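Local coordinates for CobC (Shigella flexneri 2a, PDB 6NRU), which probably removes the 5'-phosphate from adenosylcobalamin 5'-phosphate and from alpha-ribazole 5'-phosphate, acting in assembly of the nucleotide loop of vitamin B12, at residues L21-H25 with A26-L30; L54-L58 with E59-H63; N120-G123 with F124-S128; Q129-E132 with R133-R137; S157-I160 with A161-G165. All coordinates share one frame; numbering follows the deposited sequence.

Interaction 1 (L21-H25 with A26-L30); sequences LYSGH and APTPL
Ser23 and Ala26 close a type II' beta turn in the loop between helix 15-18 and helix 32-44, a stretch bordering the active site of this histidine phosphatase. Ala26 N reaches back to Ser23 O at 3.3 Å, a weak hydrogen bond. Gly24 fills the first corner, where its positive phi of 65° is easy for a residue without a CB, and His25 takes the second. The compact methyl of Ala26 rests 3.5 Å from the same Ser23 O. Directly afterwards Pro27, its ring restricting phi, forms the centre of an inverse gamma turn: Thr28 N bonds to Ala26 O at 2.9 Å. These two bends fold the chain back, bringing Thr28 CG2 to 3.2 Å from Ser23 OG, an apolar methyl meeting a hydroxyl. With OG1 anti to the backbone N (chi1 169°), Thr28 offers that methyl to Ser23 and its hydroxyl to Ala16 N in helix 15-18. Ser23 lies about 6 Å, between side chains, from His11, the probable phosphohistidine, and about 4 Å from a bound sulfate. With so weak a closing bond, the backbone preferences of Gly24 and Pro27 probably contribute much to the shape of the loop; Gly24 O, presented by the bend, accepts a hydrogen bond from Arg60.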
loop_
_atom_site.group_PDB
_atom_site.type_symbol
_atom_site.label_atom_id
_atom_site.label_comp_id
_atom_site.label_asym_id
_atom_site.label_seq_id
_atom_site.Cartn_x
_atom_site.Cartn_y
_atom_site.Cartn_z
ATOM N N LEU A 21 -13.484 -3.755 -9.339
ATOM C CA LEU A 21 -14.004 -2.443 -8.993
ATOM C C LEU A 21 -12.896 -1.544 -8.460
ATOM O O LEU A 21 -11.868 -2.012 -7.964
ATOM C CB LEU A 21 -15.118 -2.558 -7.950
ATOM C CG LEU A 21 -16.323 -3.418 -8.327
ATOM C CD1 LEU A 21 -17.240 -3.612 -7.126
ATOM C CD2 LEU A 21 -17.083 -2.803 -9.493
ATOM N N TYR A 22 -13.118 -0.239 -8.580
ATOM C CA TYR A 22 -12.281 0.727 -7.888
ATOM C C TYR A 22 -12.531 0.617 -6.391
ATOM O O TYR A 22 -13.683 0.590 -5.948
ATOM C CB TYR A 22 -12.581 2.138 -8.383
ATOM C CG TYR A 22 -12.008 2.429 -9.749
ATOM C CD1 TYR A 22 -10.759 3.022 -9.883
ATOM C CD2 TYR A 22 -12.709 2.103 -10.905
ATOM C CE1 TYR A 22 -10.227 3.290 -11.127
ATOM C CE2 TYR A 22 -12.184 2.367 -12.156
ATOM C CZ TYR A 22 -10.942 2.960 -12.261
ATOM O OH TYR A 22 -10.409 3.226 -13.501
ATOM N N SER A 23 -11.454 0.537 -5.611
ATOM C CA SER A 23 -11.590 0.294 -4.178
ATOM C C SER A 23 -11.624 1.601 -3.389
ATOM O O SER A 23 -12.647 1.948 -2.787
ATOM C CB SER A 23 -10.453 -0.606 -3.690
ATOM O OG SER A 23 -10.879 -1.394 -2.595
ATOM N N GLY A 24 -10.512 2.331 -3.384
ATOM C CA GLY A 24 -10.481 3.596 -2.672
ATOM C C GLY A 24 -10.635 3.400 -1.179
ATOM O O GLY A 24 -10.141 2.429 -0.596
ATOM N N HIS A 25 -11.339 4.333 -0.548
ATOM C CA HIS A 25 -11.543 4.286 0.890
ATOM C C HIS A 25 -12.698 3.383 1.299
ATOM O O HIS A 25 -12.913 3.192 2.501
ATOM C CB HIS A 25 -11.777 5.702 1.422
ATOM C CG HIS A 25 -10.528 6.521 1.525
ATOM N ND1 HIS A 25 -10.392 7.563 2.417
ATOM C CD2 HIS A 25 -9.357 6.449 0.849
ATOM C CE1 HIS A 25 -9.191 8.097 2.287
ATOM N NE2 HIS A 25 -8.543 7.439 1.341
ATOM N N ALA A 26 -13.431 2.818 0.343
ATOM C CA ALA A 26 -14.605 2.024 0.671
ATOM C C ALA A 26 -14.207 0.776 1.458
ATOM O O ALA A 26 -13.160 0.181 1.190
ATOM C CB ALA A 26 -15.351 1.625 -0.600
ATOM N N PRO A 27 -15.019 0.355 2.436
ATOM C CA PRO A 27 -14.685 -0.839 3.246
ATOM C C PRO A 27 -15.015 -2.148 2.539
ATOM O O PRO A 27 -15.974 -2.857 2.858
ATOM C CB PRO A 27 -15.531 -0.624 4.505
ATOM C CG PRO A 27 -16.729 0.118 4.013
ATOM C CD PRO A 27 -16.235 1.032 2.922
ATOM N N THR A 28 -14.200 -2.497 1.549
ATOM C CA THR A 28 -14.488 -3.793 0.946
ATOM C C THR A 28 -13.774 -4.904 1.715
ATOM O O THR A 28 -12.624 -4.732 2.131
ATOM C CB THR A 28 -14.058 -3.816 -0.516
ATOM O OG1 THR A 28 -14.107 -5.159 -1.013
ATOM C CG2 THR A 28 -12.648 -3.267 -0.663
ATOM N N PRO A 29 -14.426 -6.045 1.926
ATOM C CA PRO A 29 -13.861 -7.070 2.806
ATOM C C PRO A 29 -12.806 -7.920 2.112
ATOM O O PRO A 29 -12.770 -8.054 0.889
ATOM C CB PRO A 29 -15.081 -7.918 3.175
ATOM C CG PRO A 29 -15.951 -7.825 1.964
ATOM C CD PRO A 29 -15.751 -6.434 1.406
ATOM N N LEU A 30 -11.940 -8.505 2.935
ATOM C CA LEU A 30 -10.983 -9.486 2.445
ATOM C C LEU A 30 -11.704 -10.768 2.041
ATOM O O LEU A 30 -12.633 -11.216 2.721
ATOM C CB LEU A 30 -9.942 -9.791 3.525
ATOM C CG LEU A 30 -8.500 -9.300 3.372
ATOM C CD1 LEU A 30 -8.463 -7.817 3.062
ATOM C CD2 LEU A 30 -7.711 -9.594 4.642
#

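Interaction 2 (L54-L58 with E59-H63); sequences LCSEL and ERAQH. With SO4 (sulfate ion), chain N.
Leu58 O receives two backbone hydrogen bonds at the start of helix 59-69, one from Ala61 N at 2.9 Å and the other from Gln62 N at 3.2 Å, as Leu58 takes the N-cap position after strand 52-55. The Gln62 donor lies in the carbonyl plane, whereas that of Ala61 stands 45° above it. Gln62 also returns its side chain to the loop: extended beyond CG, it brings NE2 to 2.5 Å from Glu57 O, a weak bond, too short and bent (125°) to be taken at face value. On the way CG passes 3.7 Å from Cys55 SG, which is swung toward the helix with SG anti to the backbone N (chi1 -175°). Ala61 suits this inner side because its methyl is small enough to sit 3.9 Å from that sulfur and 3.3 Å from Ser56 OG, a hydroxyl bonded in turn to His152 NE2. Leu58 and Arg60 run alongside each other, Leu58 CD1 lying 3.4 Å from Arg60 NH1. With NH1 held by Gly24 O, Arg60 donates from NH2 to sulfate O4 at 3.3 Å; Arg10 and Asn17 bind the same anion, which probably marks the phosphate pocket beside His11. The segment thus forms the first connection of a beta-alpha-beta unit, in which Cys55 and Gln62 also pack on Ile78 of strand 76-78 and Cys55 on Val150 of strand 146-151.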
loop_
_atom_site.group_PDB
_atom_site.type_symbol
_atom_site.label_atom_id
_atom_site.label_comp_id
_atom_site.label_asym_id
_atom_site.label_seq_id
_atom_site.Cartn_x
_atom_site.Cartn_y
_atom_site.Cartn_z
ATOM N N LEU A 54 3.468 0.109 10.948
ATOM C CA LEU A 54 2.719 1.250 10.441
ATOM C C LEU A 54 1.692 0.740 9.442
ATOM O O LEU A 54 2.036 0.000 8.514
ATOM C CB LEU A 54 3.646 2.272 9.783
ATOM C CG LEU A 54 4.912 2.637 10.561
ATOM C CD1 LEU A 54 5.778 3.592 9.757
ATOM C CD2 LEU A 54 4.558 3.242 11.909
ATOM N N CYS A 55 0.438 1.131 9.631
ATOM C CA CYS A 55 -0.669 0.568 8.876
ATOM C C CYS A 55 -1.591 1.680 8.398
ATOM O O CYS A 55 -1.709 2.730 9.035
ATOM C CB CYS A 55 -1.448 -0.440 9.733
ATOM S SG CYS A 55 -2.766 -1.314 8.886
ATOM N N SER A 56 -2.237 1.444 7.262
ATOM C CA SER A 56 -3.225 2.393 6.778
ATOM C C SER A 56 -4.499 2.294 7.613
ATOM O O SER A 56 -4.730 1.315 8.329
ATOM C CB SER A 56 -3.533 2.147 5.302
ATOM O OG SER A 56 -4.714 1.386 5.144
ATOM N N GLU A 57 -5.329 3.336 7.519
ATOM C CA GLU A 57 -6.574 3.362 8.283
ATOM C C GLU A 57 -7.573 2.330 7.780
ATOM O O GLU A 57 -8.366 1.804 8.570
ATOM C CB GLU A 57 -7.210 4.751 8.221
ATOM C CG GLU A 57 -6.354 5.878 8.751
ATOM C CD GLU A 57 -7.086 7.205 8.732
ATOM O OE1 GLU A 57 -7.964 7.393 7.863
ATOM O OE2 GLU A 57 -6.792 8.058 9.593
ATOM N N LEU A 58 -7.556 2.036 6.479
ATOM C CA LEU A 58 -8.587 1.198 5.884
ATOM C C LEU A 58 -8.530 -0.213 6.456
ATOM O O LEU A 58 -7.455 -0.796 6.616
ATOM C CB LEU A 58 -8.432 1.174 4.366
ATOM C CG LEU A 58 -8.360 2.559 3.716
ATOM C CD1 LEU A 58 -8.357 2.437 2.210
ATOM C CD2 LEU A 58 -9.516 3.430 4.177
ATOM N N GLU A 59 -9.710 -0.760 6.766
ATOM C CA GLU A 59 -9.773 -1.979 7.566
ATOM C C GLU A 59 -9.198 -3.182 6.832
ATOM O O GLU A 59 -8.711 -4.117 7.477
ATOM C CB GLU A 59 -11.213 -2.251 7.997
ATOM C CG GLU A 59 -11.315 -2.898 9.367
ATOM C CD GLU A 59 -10.749 -2.017 10.461
ATOM O OE1 GLU A 59 -10.188 -2.566 11.432
ATOM O OE2 GLU A 59 -10.871 -0.777 10.352
ATOM N N ARG A 60 -9.234 -3.186 5.497
ATOM C CA ARG A 60 -8.624 -4.293 4.769
ATOM C C ARG A 60 -7.130 -4.380 5.049
ATOM O O ARG A 60 -6.561 -5.478 5.049
ATOM C CB ARG A 60 -8.885 -4.156 3.266
ATOM C CG ARG A 60 -8.198 -2.979 2.596
ATOM C CD ARG A 60 -9.125 -2.325 1.590
ATOM N NE ARG A 60 -8.417 -1.854 0.404
ATOM C CZ ARG A 60 -8.716 -0.731 -0.242
ATOM N NH1 ARG A 60 -9.709 0.037 0.188
ATOM N NH2 ARG A 60 -8.023 -0.376 -1.316
ATOM N N ALA A 61 -6.485 -3.238 5.308
ATOM C CA ALA A 61 -5.079 -3.240 5.690
ATOM C C ALA A 61 -4.904 -3.653 7.145
ATOM O O ALA A 61 -3.967 -4.389 7.477
ATOM C CB ALA A 61 -4.468 -1.862 5.447
ATOM N N GLN A 62 -5.800 -3.197 8.021
ATOM C CA GLN A 62 -5.717 -3.575 9.427
ATOM C C GLN A 62 -6.075 -5.042 9.627
ATOM O O GLN A 62 -5.456 -5.728 10.449
ATOM C CB GLN A 62 -6.624 -2.675 10.264
ATOM C CG GLN A 62 -6.258 -1.206 10.171
ATOM C CD GLN A 62 -7.023 -0.352 11.151
ATOM O OE1 GLN A 62 -6.732 -0.352 12.347
ATOM N NE2 GLN A 62 -8.007 0.387 10.651
ATOM N N HIS A 63 -7.073 -5.540 8.889
ATOM C CA HIS A 63 -7.372 -6.967 8.916
ATOM C C HIS A 63 -6.152 -7.782 8.512
ATOM O O HIS A 63 -5.864 -8.825 9.109
ATOM C CB HIS A 63 -8.555 -7.273 7.995
ATOM C CG HIS A 63 -9.095 -8.665 8.132
ATOM N ND1 HIS A 63 -10.226 -9.089 7.469
ATOM C CD2 HIS A 63 -8.663 -9.725 8.855
ATOM C CE1 HIS A 63 -10.466 -10.352 7.774
ATOM N NE2 HIS A 63 -9.531 -10.763 8.612
HETATM S S SO4 N . -6.369 -2.403 -4.919
HETATM O O1 SO4 N . -6.093 -1.042 -5.370
HETATM O O2 SO4 N . -7.496 -2.944 -5.672
HETATM O O3 SO4 N . -5.192 -3.237 -5.136
HETATM O O4 SO4 N . -6.693 -2.391 -3.495
#

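Interaction 3 (N120-G123 with F124-S128); sequences NGEG and FQAFS
The first turn of helix 124-136 begins at Gly123, its N-cap residue, with Glu122 just ahead sending its side chain forward alongside Ala126 and Phe127. Gly123 O takes the opening helical bond from Phe127 N at 3.0 Å, nearly straight at 161° and in the carbonyl plane. Glycine fits a buried junction where the chain changes from loop to helix, since it adds no side chain against the turn. Glu122 is extended beyond CG, and its CG lies between the backbone N and the carbonyl carbon (chi1 79°), a torsion that lays the carboxylate beside the first turn. There OE1 comes 4.0 Å from Ala126 CB, whose small methyl lets the carboxylate lie close, and 3.8 Å from Phe127 N. The other oxygen, OE2, lies at the edge of the Phe127 ring, near its plane, and pairs with Arg130 and with Phe86 N. Being next to the N-terminal end of the helix dipole as well, the carboxylate would probably be stabilised as an anion. One face of the Phe124 ring carries Ser128 CB, 4.0 Å above the plane and toward the rim, while Trp113 meets the ring edge-to-face. Both phenylalanines are buried and pack on Leu158 of helix 153-163. The arrangement is that of an N-terminal helix cap, the bond from Phe127 N to Gly123 O opening the helix and a carboxylate lying beside its first turn.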
loop_
_atom_site.group_PDB
_atom_site.type_symbol
_atom_site.label_atom_id
_atom_site.label_comp_id
_atom_site.label_asym_id
_atom_site.label_seq_id
_atom_site.Cartn_x
_atom_site.Cartn_y
_atom_site.Cartn_z
ATOM N N ASN A 120 -15.335 14.107 -7.224
ATOM C CA ASN A 120 -15.493 14.336 -5.788
ATOM C C ASN A 120 -14.535 13.474 -4.970
ATOM O O ASN A 120 -14.866 13.032 -3.866
ATOM C CB ASN A 120 -16.942 14.115 -5.338
ATOM C CG ASN A 120 -17.896 15.155 -5.903
ATOM O OD1 ASN A 120 -17.505 16.292 -6.170
ATOM N ND2 ASN A 120 -19.156 14.769 -6.084
ATOM N N GLY A 121 -13.342 13.233 -5.508
ATOM C CA GLY A 121 -12.312 12.509 -4.791
ATOM C C GLY A 121 -11.030 13.306 -4.683
ATOM O O GLY A 121 -11.056 14.539 -4.742
ATOM N N GLU A 122 -9.902 12.619 -4.529
ATOM C CA GLU A 122 -8.594 13.254 -4.462
ATOM C C GLU A 122 -7.756 12.842 -5.667
ATOM O O GLU A 122 -7.796 11.685 -6.103
ATOM C CB GLU A 122 -7.870 12.904 -3.153
ATOM C CG GLU A 122 -7.202 11.533 -3.115
ATOM C CD GLU A 122 -6.391 11.307 -1.846
ATOM O OE1 GLU A 122 -5.667 12.237 -1.427
ATOM O OE2 GLU A 122 -6.473 10.201 -1.270
ATOM N N GLY A 123 -7.012 13.804 -6.217
ATOM C CA GLY A 123 -6.182 13.539 -7.371
ATOM C C GLY A 123 -4.840 12.947 -6.998
ATOM O O GLY A 123 -4.464 12.863 -5.829
ATOM N N PHE A 124 -4.102 12.527 -8.029
ATOM C CA PHE A 124 -2.797 11.920 -7.795
ATOM C C PHE A 124 -1.817 12.913 -7.185
ATOM O O PHE A 124 -0.871 12.507 -6.501
ATOM C CB PHE A 124 -2.228 11.356 -9.095
ATOM C CG PHE A 124 -0.889 10.702 -8.928
ATOM C CD1 PHE A 124 -0.769 9.526 -8.208
ATOM C CD2 PHE A 124 0.252 11.270 -9.472
ATOM C CE1 PHE A 124 0.461 8.923 -8.042
ATOM C CE2 PHE A 124 1.489 10.669 -9.312
ATOM C CZ PHE A 124 1.593 9.494 -8.596
ATOM N N GLN A 125 -2.019 14.209 -7.421
ATOM C CA GLN A 125 -1.129 15.210 -6.843
ATOM C C GLN A 125 -1.255 15.244 -5.324
ATOM O O GLN A 125 -0.249 15.245 -4.607
ATOM C CB GLN A 125 -1.423 16.584 -7.449
ATOM C CG GLN A 125 -1.185 16.656 -8.953
ATOM C CD GLN A 125 0.218 16.225 -9.344
ATOM O OE1 GLN A 125 1.195 16.575 -8.683
ATOM N NE2 GLN A 125 0.321 15.454 -10.423
ATOM N N ALA A 126 -2.488 15.260 -4.810
ATOM C CA ALA A 126 -2.680 15.225 -3.364
ATOM C C ALA A 126 -2.254 13.883 -2.783
ATOM O O ALA A 126 -1.690 13.826 -1.685
ATOM C CB ALA A 126 -4.137 15.520 -3.017
ATOM N N PHE A 127 -2.516 12.794 -3.509
ATOM C CA PHE A 127 -2.124 11.469 -3.038
ATOM C C PHE A 127 -0.607 11.342 -2.960
ATOM O O PHE A 127 -0.061 10.874 -1.955
ATOM C CB PHE A 127 -2.719 10.404 -3.958
ATOM C CG PHE A 127 -2.220 9.012 -3.693
ATOM C CD1 PHE A 127 -2.741 8.261 -2.651
ATOM C CD2 PHE A 127 -1.243 8.444 -4.503
ATOM C CE1 PHE A 127 -2.290 6.974 -2.411
ATOM C CE2 PHE A 127 -0.787 7.158 -4.270
ATOM C CZ PHE A 127 -1.310 6.423 -3.223
ATOM N N SER A 128 0.095 11.768 -4.015
ATOM C CA SER A 128 1.550 11.654 -4.021
ATOM C C SER A 128 2.196 12.605 -3.022
ATOM O O SER A 128 3.302 12.334 -2.543
ATOM C CB SER A 128 2.099 11.899 -5.430
ATOM O OG SER A 128 1.795 13.204 -5.890
#

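Interaction 4 (Q129-E132 with R133-R137); sequences QRVE and RFIAR
Val131 and Ile135, one turn apart in helix 124-136, are joined by the bond Ile135 N to Val131 O, 2.9 Å, and by a looser approach of Val131 CG1 to Ile135 CD1 at 4.4 Å. The same i to i+4 pattern satisfies the neighbouring amides: Arg133 N donates to Gln129 O at 3.0 Å, Phe134 N to Arg130 O at 3.1 Å and Ala136 N to Glu132 O at 3.0 Å. All four donors are moderately tilted from their carbonyl planes, by 20° to 28°. The side chains of Arg130 and Glu132 find their polar partners outside this stretch. Arg130, whose NH1 is taken by Glu122, also makes a weak bond from NH2 to Glu81 O. Glu132, bent at chi2 (-81°), crosses Ile135 at a slant and brings OE2 to 3.8 Å from Ile135 CD1, with Arg162 as a long, weak ionic partner. Gln129 and Arg133 suit exposed positions, while Val131 and Phe134, apolar, suit buried ones. Phe134 and Ile135 pack on Leu159 of helix 153-163, and Phe134 also touches Ile79 in the loop following strand 76-78.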
loop_
_atom_site.group_PDB
_atom_site.type_symbol
_atom_site.label_atom_id
_atom_site.label_comp_id
_atom_site.label_asym_id
_atom_site.label_seq_id
_atom_site.Cartn_x
_atom_site.Cartn_y
_atom_site.Cartn_z
ATOM N N GLN A 129 1.532 13.718 -2.695
ATOM C CA GLN A 129 2.052 14.598 -1.653
ATOM C C GLN A 129 1.870 13.986 -0.271
ATOM O O GLN A 129 2.698 14.211 0.618
ATOM C CB GLN A 129 1.371 15.964 -1.716
ATOM C CG GLN A 129 1.858 16.861 -2.840
ATOM C CD GLN A 129 0.822 17.904 -3.236
ATOM O OE1 GLN A 129 -0.258 17.981 -2.645
ATOM N NE2 GLN A 129 1.146 18.710 -4.244
ATOM N N ARG A 130 0.793 13.223 -0.071
ATOM C CA ARG A 130 0.606 12.500 1.183
ATOM C C ARG A 130 1.750 11.528 1.422
ATOM O O ARG A 130 2.294 11.445 2.529
ATOM C CB ARG A 130 -0.721 11.745 1.155
ATOM C CG ARG A 130 -1.830 12.338 1.990
ATOM C CD ARG A 130 -3.106 11.580 1.702
ATOM N NE ARG A 130 -2.827 10.157 1.531
ATOM C CZ ARG A 130 -3.608 9.307 0.870
ATOM N NH1 ARG A 130 -4.729 9.730 0.303
ATOM N NH2 ARG A 130 -3.264 8.031 0.776
ATOM N N VAL A 131 2.117 10.769 0.387
ATOM C CA VAL A 131 3.210 9.810 0.507
ATOM C C VAL A 131 4.535 10.532 0.717
ATOM O O VAL A 131 5.404 10.063 1.462
ATOM C CB VAL A 131 3.241 8.897 -0.733
ATOM C CG1 VAL A 131 4.492 8.033 -0.743
ATOM C CG2 VAL A 131 1.984 8.037 -0.778
ATOM N N GLU A 132 4.706 11.689 0.078
ATOM C CA GLU A 132 5.909 12.482 0.299
ATOM C C GLU A 132 6.021 12.922 1.754
ATOM O O GLU A 132 7.116 12.921 2.327
ATOM C CB GLU A 132 5.915 13.688 -0.637
ATOM C CG GLU A 132 6.509 13.396 -2.001
ATOM C CD GLU A 132 8.026 13.429 -1.985
ATOM O OE1 GLU A 132 8.600 14.532 -2.128
ATOM O OE2 GLU A 132 8.645 12.356 -1.823
ATOM N N ARG A 133 4.898 13.301 2.371
ATOM C CA ARG A 133 4.927 13.676 3.781
ATOM C C ARG A 133 5.284 12.484 4.656
ATOM O O ARG A 133 6.007 12.628 5.648
ATOM C CB ARG A 133 3.581 14.265 4.202
ATOM C CG ARG A 133 3.203 15.533 3.459
ATOM C CD ARG A 133 2.515 16.538 4.368
ATOM N NE ARG A 133 2.400 17.845 3.731
ATOM C CZ ARG A 133 3.192 18.878 4.000
ATOM N NH1 ARG A 133 4.159 18.757 4.899
ATOM N NH2 ARG A 133 3.016 20.032 3.371
ATOM N N PHE A 134 4.784 11.298 4.305
ATOM C CA PHE A 134 5.153 10.101 5.047
ATOM C C PHE A 134 6.645 9.830 4.935
ATOM O O PHE A 134 7.293 9.456 5.920
ATOM C CB PHE A 134 4.351 8.902 4.547
ATOM C CG PHE A 134 4.761 7.605 5.173
ATOM C CD1 PHE A 134 4.339 7.278 6.452
ATOM C CD2 PHE A 134 5.572 6.715 4.491
ATOM C CE1 PHE A 134 4.716 6.086 7.039
ATOM C CE2 PHE A 134 5.954 5.520 5.070
ATOM C CZ PHE A 134 5.524 5.205 6.346
ATOM N N ILE A 135 7.208 10.018 3.740
ATOM C CA ILE A 135 8.644 9.834 3.553
ATOM C C ILE A 135 9.423 10.812 4.425
ATOM O O ILE A 135 10.401 10.437 5.082
ATOM C CB ILE A 135 9.011 9.983 2.065
ATOM C CG1 ILE A 135 8.478 8.798 1.261
ATOM C CG2 ILE A 135 10.516 10.098 1.884
ATOM C CD1 ILE A 135 8.787 8.885 -0.210
ATOM N N ALA A 136 8.993 12.076 4.457
ATOM C CA ALA A 136 9.667 13.077 5.277
ATOM C C ALA A 136 9.544 12.785 6.766
ATOM O O ALA A 136 10.328 13.323 7.556
ATOM C CB ALA A 136 9.112 14.469 4.978
ATOM N N ARG A 137 8.585 11.949 7.161
ATOM C CA ARG A 137 8.372 11.590 8.556
ATOM C C ARG A 137 9.227 10.418 9.016
ATOM O O ARG A 137 9.204 10.086 10.205
ATOM C CB ARG A 137 6.898 11.249 8.793
ATOM C CG ARG A 137 5.996 12.451 8.980
ATOM C CD ARG A 137 4.719 12.043 9.685
ATOM N NE ARG A 137 3.645 13.013 9.500
ATOM C CZ ARG A 137 2.353 12.716 9.590
ATOM N NH1 ARG A 137 1.975 11.471 9.858
ATOM N NH2 ARG A 137 1.436 13.657 9.409
#

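Interaction 5 (S157-I160 with A161-G165); sequences SLLI and ARLIG. With EDO (1,2-ethanediol), chain Q.
Leu158 and Arg162 send their side chains out in parallel from the last turns of helix 153-163, which a Schellman motif brings to an end. Arg162 can be followed outward. Its CB sits 3.5 Å from Leu158 O, the carbonyl that accepts Arg162 N. CG then touches Leu158 CD1 at 3.7 Å, and CD stays near the same methyl, so the aliphatic part of the arginine lies against it. Bends at chi2 and chi3 (-56° and -70°) turn the chain. At the tip NH1 donates to Met166 O and to O1 of a bound ethanediol, probably from the crystallisation liquor; NH2 makes a weak bond to that O1 at 3.3 Å and has ethanediol O2 at 3.1 Å. Flexible and charged beyond CD, arginine suits this partly exposed border. Leu163 CD1 packs 3.8 Å from CG of the buried Leu159, the two leucines again aligned. Ile160, branched and apolar, touches Leu8 of strand 5-10 together with Leu193 and Leu196 of strand 190-198. Gly165, the C-prime residue of the Schellman motif, has a positive phi of 87°, awkward for a residue with a CB; Met166 N bonds to Ala161 O, and Gly165 N to Arg162 O at 3.1 Å.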
loop_
_atom_site.group_PDB
_atom_site.type_symbol
_atom_site.label_atom_id
_atom_site.label_comp_id
_atom_site.label_asym_id
_atom_site.label_seq_id
_atom_site.Cartn_x
_atom_site.Cartn_y
_atom_site.Cartn_z
ATOM N N SER A 157 3.938 1.115 -4.076
ATOM C CA SER A 157 4.680 1.250 -5.327
ATOM C C SER A 157 5.263 2.646 -5.470
ATOM O O SER A 157 6.406 2.808 -5.915
ATOM C CB SER A 157 3.774 0.933 -6.512
ATOM O OG SER A 157 2.832 1.969 -6.702
ATOM N N LEU A 158 4.488 3.670 -5.103
ATOM C CA LEU A 158 4.994 5.037 -5.145
ATOM C C LEU A 158 6.026 5.283 -4.053
ATOM O O LEU A 158 6.949 6.084 -4.241
ATOM C CB LEU A 158 3.840 6.027 -5.022
ATOM C CG LEU A 158 4.229 7.504 -5.033
ATOM C CD1 LEU A 158 4.999 7.826 -6.296
ATOM C CD2 LEU A 158 2.995 8.378 -4.912
ATOM N N LEU A 159 5.887 4.609 -2.910
ATOM C CA LEU A 159 6.897 4.725 -1.865
ATOM C C LEU A 159 8.245 4.233 -2.367
ATOM O O LEU A 159 9.269 4.901 -2.186
ATOM C CB LEU A 159 6.463 3.946 -0.623
ATOM C CG LEU A 159 7.414 4.021 0.572
ATOM C CD1 LEU A 159 7.296 5.365 1.260
ATOM C CD2 LEU A 159 7.142 2.895 1.550
ATOM N N ILE A 160 8.260 3.066 -3.013
ATOM C CA ILE A 160 9.499 2.545 -3.581
ATOM C C ILE A 160 10.091 3.545 -4.564
ATOM O O ILE A 160 11.274 3.893 -4.483
ATOM C CB ILE A 160 9.255 1.181 -4.252
ATOM C CG1 ILE A 160 8.787 0.149 -3.226
ATOM C CG2 ILE A 160 10.520 0.698 -4.946
ATOM C CD1 ILE A 160 8.380 -1.172 -3.841
ATOM N N ALA A 161 9.266 4.038 -5.494
ATOM C CA ALA A 161 9.769 4.906 -6.555
ATOM C C ALA A 161 10.365 6.192 -5.998
ATOM O O ALA A 161 11.438 6.624 -6.431
ATOM C CB ALA A 161 8.654 5.222 -7.552
ATOM N N ARG A 162 9.689 6.821 -5.035
ATOM C CA ARG A 162 10.195 8.087 -4.513
ATOM C C ARG A 162 11.427 7.888 -3.636
ATOM O O ARG A 162 12.314 8.752 -3.613
ATOM C CB ARG A 162 9.099 8.814 -3.735
ATOM C CG ARG A 162 7.930 9.267 -4.589
ATOM C CD ARG A 162 8.391 10.150 -5.735
ATOM N NE ARG A 162 8.858 11.457 -5.282
ATOM C CZ ARG A 162 10.101 11.904 -5.436
ATOM N NH1 ARG A 162 11.017 11.147 -6.027
ATOM N NH2 ARG A 162 10.432 13.111 -4.991
ATOM N N LEU A 163 11.505 6.763 -2.919
ATOM C CA LEU A 163 12.638 6.530 -2.029
ATOM C C LEU A 163 13.940 6.391 -2.807
ATOM O O LEU A 163 14.987 6.874 -2.361
ATOM C CB LEU A 163 12.394 5.287 -1.176
ATOM C CG LEU A 163 11.501 5.468 0.052
ATOM C CD1 LEU A 163 11.244 4.130 0.729
ATOM C CD2 LEU A 163 12.115 6.459 1.027
ATOM N N ILE A 164 13.902 5.740 -3.969
ATOM C CA ILE A 164 15.121 5.529 -4.742
ATOM C C ILE A 164 15.328 6.697 -5.702
ATOM O O ILE A 164 16.194 6.645 -6.583
ATOM C CB ILE A 164 15.092 4.174 -5.475
ATOM C CG1 ILE A 164 14.061 4.164 -6.599
ATOM C CG2 ILE A 164 14.759 3.058 -4.510
ATOM C CD1 ILE A 164 13.969 2.821 -7.304
ATOM N N GLY A 165 14.547 7.763 -5.530
ATOM C CA GLY A 165 14.810 9.011 -6.215
ATOM C C GLY A 165 14.204 9.156 -7.589
ATOM O O GLY A 165 14.744 9.901 -8.417
HETATM C C1 EDO Q . 14.328 13.563 -5.197
HETATM O O1 EDO Q . 13.606 12.399 -4.775
HETATM C C2 EDO Q . 13.364 14.722 -5.429
HETATM O O2 EDO Q . 12.612 14.494 -6.629
#

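In the fold
The five contacts follow in series along the chain, each a local contact in one continuous piece of chain, and none nests in or crosses another. Interaction 1 bends the loop beside the active site, and interaction 2 carries strand 52-55 into helix 59-69; Gly24 and Arg60 join them beside the sulfate. Interaction 3 leads a loop into helix 124-136 and interaction 4 lies further along it, the two linked by Glu122 and Arg130. Interaction 5 ends helix 153-163, whose Leu158 packs against the first turn of helix 124-136 and Leu159 against Phe134 and Ile135. Leu54 of interaction 2 meets Phe134 of interaction 4, connecting the sheet to helix 124-136. Interactions 1 and 5 remain about 24 Å apart between centres.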